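Local coordinates for SusD/RagB family nutrient-binding outer membrane lipoprotein (Bacteroides vulgatus, PDB 4F7A) that probably binds glycans, possibly mucin O-glycans, at the outer membrane as a SusD-like nutrient-binding lipoprotein, at residues A[365-370]-A[428-433]. Sequence-based numbering, arbitrary orientation. Where two conformers were deposited one is given.
Sequences QTSFSQ and WIACWP
The flat carboxamide of Gln-370 meets Ala-430 and Trp-432 through two waters bound at its two polar ends. At one end Gln-370 OE1 accepts a bond from water 1, 2.7 Å away. At the other, Gln-370 NE2 donates to water 2 at 2.9 Å. Both waters donate to Ala-430 O, and water 2 also donates to Trp-432 O. Through these waters the amide is tied to both carbonyls, with no direct hydrogen bond across the segments. The Trp-432 indole carries Pro-433 CB 3.7 Å above the centre of one face, next to a cis peptide bond. Tyr-282 stacks on this indole, and Tyr-60 meets it edge-to-face.

Direct contact is small. Ser-367 CB lies 3.8 Å from Ala-430 CB, and the two CA atoms are 5.6 Å apart. These short side chains let the backbones come close. A chi1 of 177° turns Ser-367 OG beside its own carbonyl carbon, 3.7 Å from Ala-430 CB and within reach of water 1. It donates to water 1 and accepts from Arg-278 NH1.

This is buried, partly water-mediated packing in the helical, TPR-like SusD fold. It joins helix 356-371 to the C-terminal part of helix 416-431 and the residues that follow. Helix 334-346 packs against both segments, with Ala-335 against Ser-367 and Phe-339 against Ala-430.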
# COMPACT_ATOMS: atom_id res chain seq x y z
N GLN A 365 17.58 -4.69 7.79
CA GLN A 365 18.75 -4.97 6.99
C GLN A 365 18.33 -5.19 5.53
O GLN A 365 19.00 -4.74 4.59
CB GLN A 365 19.51 -6.21 7.50
CG GLN A 365 20.68 -6.49 6.59
CD GLN A 365 21.61 -5.27 6.52
OE1 GLN A 365 22.14 -4.88 7.60
NE2 GLN A 365 21.80 -4.65 5.27
N THR A 366 17.22 -5.88 5.35
CA THR A 366 16.73 -6.20 4.02
C THR A 366 16.34 -4.92 3.26
O THR A 366 16.64 -4.78 2.06
CB THR A 366 15.57 -7.23 4.10
OG1 THR A 366 16.08 -8.47 4.62
CG2 THR A 366 14.96 -7.49 2.71
N SER A 367 15.67 -4.00 3.96
CA SER A 367 15.31 -2.72 3.39
C SER A 367 16.54 -1.89 3.00
O SER A 367 16.63 -1.36 1.90
CB SER A 367 14.43 -1.94 4.35
OG SER A 367 14.14 -0.67 3.84
N PHE A 368 17.52 -1.82 3.89
CA PHE A 368 18.77 -1.14 3.56
C PHE A 368 19.39 -1.71 2.27
O PHE A 368 19.82 -0.95 1.40
CB PHE A 368 19.79 -1.30 4.68
CG PHE A 368 19.70 -0.27 5.78
CD1 PHE A 368 18.48 0.15 6.29
CD2 PHE A 368 20.88 0.25 6.34
CE1 PHE A 368 18.42 1.08 7.33
CE2 PHE A 368 20.82 1.17 7.36
CZ PHE A 368 19.58 1.56 7.87
N SER A 369 19.45 -3.04 2.17
CA SER A 369 20.01 -3.70 1.00
C SER A 369 19.21 -3.41 -0.28
O SER A 369 19.80 -3.23 -1.34
CB SER A 369 20.10 -5.21 1.23
OG SER A 369 21.02 -5.50 2.26
N GLN A 370 17.89 -3.40 -0.20
CA GLN A 370 17.02 -3.07 -1.34
C GLN A 370 17.46 -1.74 -1.98
O GLN A 370 17.46 -1.62 -3.20
CB GLN A 370 15.59 -2.90 -0.85
CG GLN A 370 14.57 -2.57 -1.90
CD GLN A 370 13.19 -2.34 -1.35
OE1 GLN A 370 12.82 -2.90 -0.33
NE2 GLN A 370 12.41 -1.50 -2.02
N TRP A 428 6.86 0.82 7.64
CA TRP A 428 6.41 2.02 6.90
C TRP A 428 7.57 2.67 6.14
O TRP A 428 7.43 3.04 4.96
CB TRP A 428 5.75 2.96 7.90
CG TRP A 428 5.26 4.30 7.45
CD1 TRP A 428 4.02 4.60 6.95
CD2 TRP A 428 5.94 5.53 7.62
NE1 TRP A 428 3.92 5.97 6.76
CE2 TRP A 428 5.08 6.56 7.17
CE3 TRP A 428 7.19 5.88 8.12
CZ2 TRP A 428 5.44 7.89 7.19
CZ3 TRP A 428 7.55 7.22 8.15
CH2 TRP A 428 6.68 8.20 7.68
N ILE A 429 8.73 2.78 6.77
CA ILE A 429 9.90 3.26 6.03
C ILE A 429 10.19 2.32 4.83
O ILE A 429 10.43 2.79 3.71
CB ILE A 429 11.17 3.44 6.90
CG1 ILE A 429 10.93 4.41 8.06
CG2 ILE A 429 12.33 3.95 6.04
CD1 ILE A 429 12.07 4.39 9.19
N ALA A 430 10.09 1.02 5.08
CA ALA A 430 10.47 -0.00 4.11
C ALA A 430 9.49 -0.19 2.97
O ALA A 430 9.89 -0.66 1.91
CB ALA A 430 10.69 -1.36 4.84
N CYS A 431 8.22 0.19 3.17
CA CYS A 431 7.20 0.07 2.10
C CYS A 431 7.23 1.22 1.10
O CYS A 431 6.52 1.18 0.09
CB CYS A 431 5.80 -0.04 2.71
SG CYS A 431 5.47 -1.68 3.41
N TRP A 432 8.03 2.26 1.39
CA TRP A 432 8.13 3.46 0.57
C TRP A 432 8.57 3.06 -0.85
O TRP A 432 9.45 2.21 -1.00
CB TRP A 432 9.17 4.40 1.20
CG TRP A 432 9.30 5.75 0.55
CD1 TRP A 432 8.66 6.90 0.92
CD2 TRP A 432 10.07 6.08 -0.61
NE1 TRP A 432 8.99 7.91 0.08
CE2 TRP A 432 9.87 7.44 -0.86
CE3 TRP A 432 10.95 5.36 -1.44
CZ2 TRP A 432 10.51 8.11 -1.91
CZ3 TRP A 432 11.56 6.03 -2.47
CH2 TRP A 432 11.34 7.38 -2.70
N PRO A 433 7.97 3.69 -1.89
CA PRO A 433 7.02 4.82 -1.89
C PRO A 433 5.54 4.45 -1.98
O PRO A 433 4.70 5.31 -2.30
CB PRO A 433 7.42 5.56 -3.15
CG PRO A 433 7.77 4.40 -4.11
CD PRO A 433 8.41 3.35 -3.25
O HOH W 1 12.53 -1.16 1.68
O HOH W 2 9.92 -0.47 -0.88